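Local coordinates for hypothetical protein PA0094 (Pseudomonas aeruginosa, PDB 1TU1), which is essential for delivering the toxin Tse6 to target cells, loading it onto VgrG1a as a homodimeric effector-associated protein, at residues 84-89 with 105-110. Residues are numbered along the deposited sequence; the frame is centred on the assembly and turned at random.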
loop_
_atom_site.group_PDB
_atom_site.type_symbol
_atom_site.label_atom_id
_atom_site.label_comp_id
_atom_site.label_asym_id
_atom_site.label_seq_id
_atom_site.Cartn_x
_atom_site.Cartn_y
_atom_site.Cartn_z
ATOM N N HIS A 84 -20.412 8.251 -6.753
ATOM C CA HIS A 84 -20.173 6.954 -6.149
ATOM C C HIS A 84 -20.917 6.846 -4.824
ATOM O O HIS A 84 -20.828 7.722 -3.975
ATOM C CB HIS A 84 -18.683 6.724 -5.891
ATOM C CG HIS A 84 -17.842 6.685 -7.122
ATOM N ND1 HIS A 84 -17.805 7.716 -8.042
ATOM C CD2 HIS A 84 -17.030 5.716 -7.603
ATOM C CE1 HIS A 84 -16.993 7.380 -9.030
ATOM N NE2 HIS A 84 -16.513 6.171 -8.790
ATOM N N ALA A 85 -21.632 5.747 -4.635
ATOM C CA ALA A 85 -22.228 5.447 -3.347
ATOM C C ALA A 85 -21.139 5.238 -2.275
ATOM O O ALA A 85 -20.150 4.532 -2.489
ATOM C CB ALA A 85 -23.096 4.204 -3.443
ATOM N N ALA A 86 -21.373 5.810 -1.105
ATOM C CA ALA A 86 -20.434 5.705 -0.017
ATOM C C ALA A 86 -21.156 5.671 1.322
ATOM O O ALA A 86 -22.254 6.188 1.455
ATOM C CB ALA A 86 -19.475 6.887 -0.084
ATOM N N VAL A 87 -20.540 5.031 2.300
ATOM C CA VAL A 87 -21.022 5.057 3.673
ATOM C C VAL A 87 -19.860 5.444 4.600
ATOM O O VAL A 87 -18.786 4.832 4.534
ATOM C CB VAL A 87 -21.580 3.703 4.089
ATOM C CG1 VAL A 87 -21.990 3.695 5.587
ATOM C CG2 VAL A 87 -22.771 3.311 3.206
ATOM N N LEU A 88 -20.079 6.462 5.434
ATOM C CA LEU A 88 -19.198 6.784 6.567
ATOM C C LEU A 88 -19.723 6.170 7.856
ATOM O O LEU A 88 -20.908 6.371 8.235
ATOM C CB LEU A 88 -19.034 8.302 6.719
ATOM C CG LEU A 88 -18.378 8.837 8.008
ATOM C CD1 LEU A 88 -16.967 8.319 8.165
ATOM C CD2 LEU A 88 -18.344 10.341 7.982
ATOM N N LEU A 89 -18.858 5.412 8.526
ATOM C CA LEU A 89 -19.138 4.853 9.830
ATOM C C LEU A 89 -18.156 5.408 10.846
ATOM O O LEU A 89 -16.943 5.143 10.739
ATOM C CB LEU A 89 -18.968 3.349 9.831
ATOM C CG LEU A 89 -19.869 2.529 8.921
ATOM C CD1 LEU A 89 -19.442 1.099 9.044
ATOM C CD2 LEU A 89 -21.357 2.702 9.304
ATOM N N VAL A 105 -14.682 5.309 5.755
ATOM C CA VAL A 105 -15.538 5.546 4.599
ATOM C C VAL A 105 -15.392 4.386 3.597
ATOM O O VAL A 105 -14.279 4.008 3.208
ATOM C CB VAL A 105 -15.205 6.849 3.923
ATOM C CG1 VAL A 105 -16.125 7.102 2.695
ATOM C CG2 VAL A 105 -15.305 8.040 4.916
ATOM N N PHE A 106 -16.518 3.811 3.203
ATOM C CA PHE A 106 -16.528 2.773 2.188
ATOM C C PHE A 106 -17.056 3.405 0.937
ATOM O O PHE A 106 -18.143 4.006 0.959
ATOM C CB PHE A 106 -17.430 1.635 2.622
ATOM C CG PHE A 106 -17.008 0.970 3.879
ATOM C CD1 PHE A 106 -16.290 -0.213 3.833
ATOM C CD2 PHE A 106 -17.320 1.513 5.120
ATOM C CE1 PHE A 106 -15.900 -0.864 4.999
ATOM C CE2 PHE A 106 -16.933 0.861 6.310
ATOM C CZ PHE A 106 -16.215 -0.322 6.247
ATOM N N ILE A 107 -16.287 3.321 -0.154
ATOM C CA ILE A 107 -16.681 3.922 -1.416
ATOM C C ILE A 107 -16.842 2.824 -2.454
ATOM O O ILE A 107 -15.888 2.145 -2.810
ATOM C CB ILE A 107 -15.655 4.959 -1.922
ATOM C CG1 ILE A 107 -15.314 5.978 -0.826
ATOM C CG2 ILE A 107 -16.181 5.638 -3.206
ATOM C CD1 ILE A 107 -14.238 6.957 -1.227
ATOM N N GLU A 108 -18.069 2.649 -2.930
ATOM C CA GLU A 108 -18.352 1.647 -3.941
ATOM C C GLU A 108 -17.542 1.943 -5.201
ATOM O O GLU A 108 -17.631 3.008 -5.749
ATOM C CB GLU A 108 -19.838 1.622 -4.330
ATOM C CG GLU A 108 -20.125 0.367 -5.143
ATOM C CD GLU A 108 -21.576 0.223 -5.606
ATOM O OE1 GLU A 108 -22.310 1.241 -5.720
ATOM O OE2 GLU A 108 -21.931 -0.941 -5.858
ATOM N N ARG A 109 -16.804 0.944 -5.657
ATOM C CA ARG A 109 -16.111 0.975 -6.933
ATOM C C ARG A 109 -15.879 -0.460 -7.390
ATOM O O ARG A 109 -15.838 -1.379 -6.594
ATOM C CB ARG A 109 -14.755 1.676 -6.757
ATOM C CG ARG A 109 -13.967 1.941 -7.996
ATOM C CD ARG A 109 -12.784 2.915 -7.758
ATOM N NE ARG A 109 -12.198 3.339 -9.021
ATOM C CZ ARG A 109 -11.417 2.591 -9.797
ATOM N NH1 ARG A 109 -11.060 1.378 -9.444
ATOM N NH2 ARG A 109 -10.973 3.070 -10.947
ATOM N N ARG A 110 -15.663 -0.621 -8.687
ATOM C CA ARG A 110 -15.253 -1.898 -9.260
ATOM C C ARG A 110 -13.841 -1.757 -9.802
ATOM O O ARG A 110 -13.507 -0.730 -10.379
ATOM C CB ARG A 110 -16.183 -2.253 -10.412
ATOM C CG ARG A 110 -17.566 -2.493 -9.962
ATOM C CD ARG A 110 -17.651 -3.762 -9.188
ATOM N NE ARG A 110 -18.981 -3.977 -8.642
ATOM C CZ ARG A 110 -19.235 -4.847 -7.685
ATOM N NH1 ARG A 110 -18.246 -5.576 -7.186
ATOM N NH2 ARG A 110 -20.489 -4.998 -7.235
HETATM O O HOH W 1 -21.777 3.673 -6.653
#
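F106 and L89 share the same first torsion, with CG anti to the carbonyl carbon and beside the backbone N (chi1 -61° for F106). This brings the end of L89 to F106, the two crossing obliquely, with L89 CD1 3.7 Å from F106 CE2. They meet within an antiparallel beta hairpin, strands 84-95 and 98-107, in the six-stranded sheet of this DcrB-family, Mog1p/PsbP-like protein. V87 and F106, whose side chains lie on one face of the sheet, form the hydrogen-bonded pair at the centre of this register: F106 N gives a nearly straight bond (170°) to V87 O, and V87 N returns one to F106 O. The same V87 O also lies at the edge of the F106 ring, in its plane, and takes a CA-H contact from V105. Helix 53-67 covers this face, L61 touching L89 and Q60 touching F106.

A86, L88, V105 and I107 point to the other face, in the non-hydrogen-bonded pairs A86–I107 and L88–V105. L88 has CG anti to the backbone N, whereas V105 CG2 is anti to the carbonyl carbon; the two side chains cross obliquely, L88 CD1 lying 3.7 Å from V105 CG2. Strand 72-81 flanks the far edge of strand 84-95, with A86 and L88 bonded through their backbones to I79 and W77.

Pairing continues past the end of strand 98-107: E108 N donates to A85 O, nearly along the C=O axis (173°). The extended E108 side chain, CG anti to N, presents OE2 to Q48 NE2. In H84, CG anti to the carbonyl carbon sets the ring edge, at CD2, 3.3 Å from E108 O, while ND1 bonds H82 O. One water closes the end, accepting from A85 N and donating to E108 OE1 at 2.7 Å.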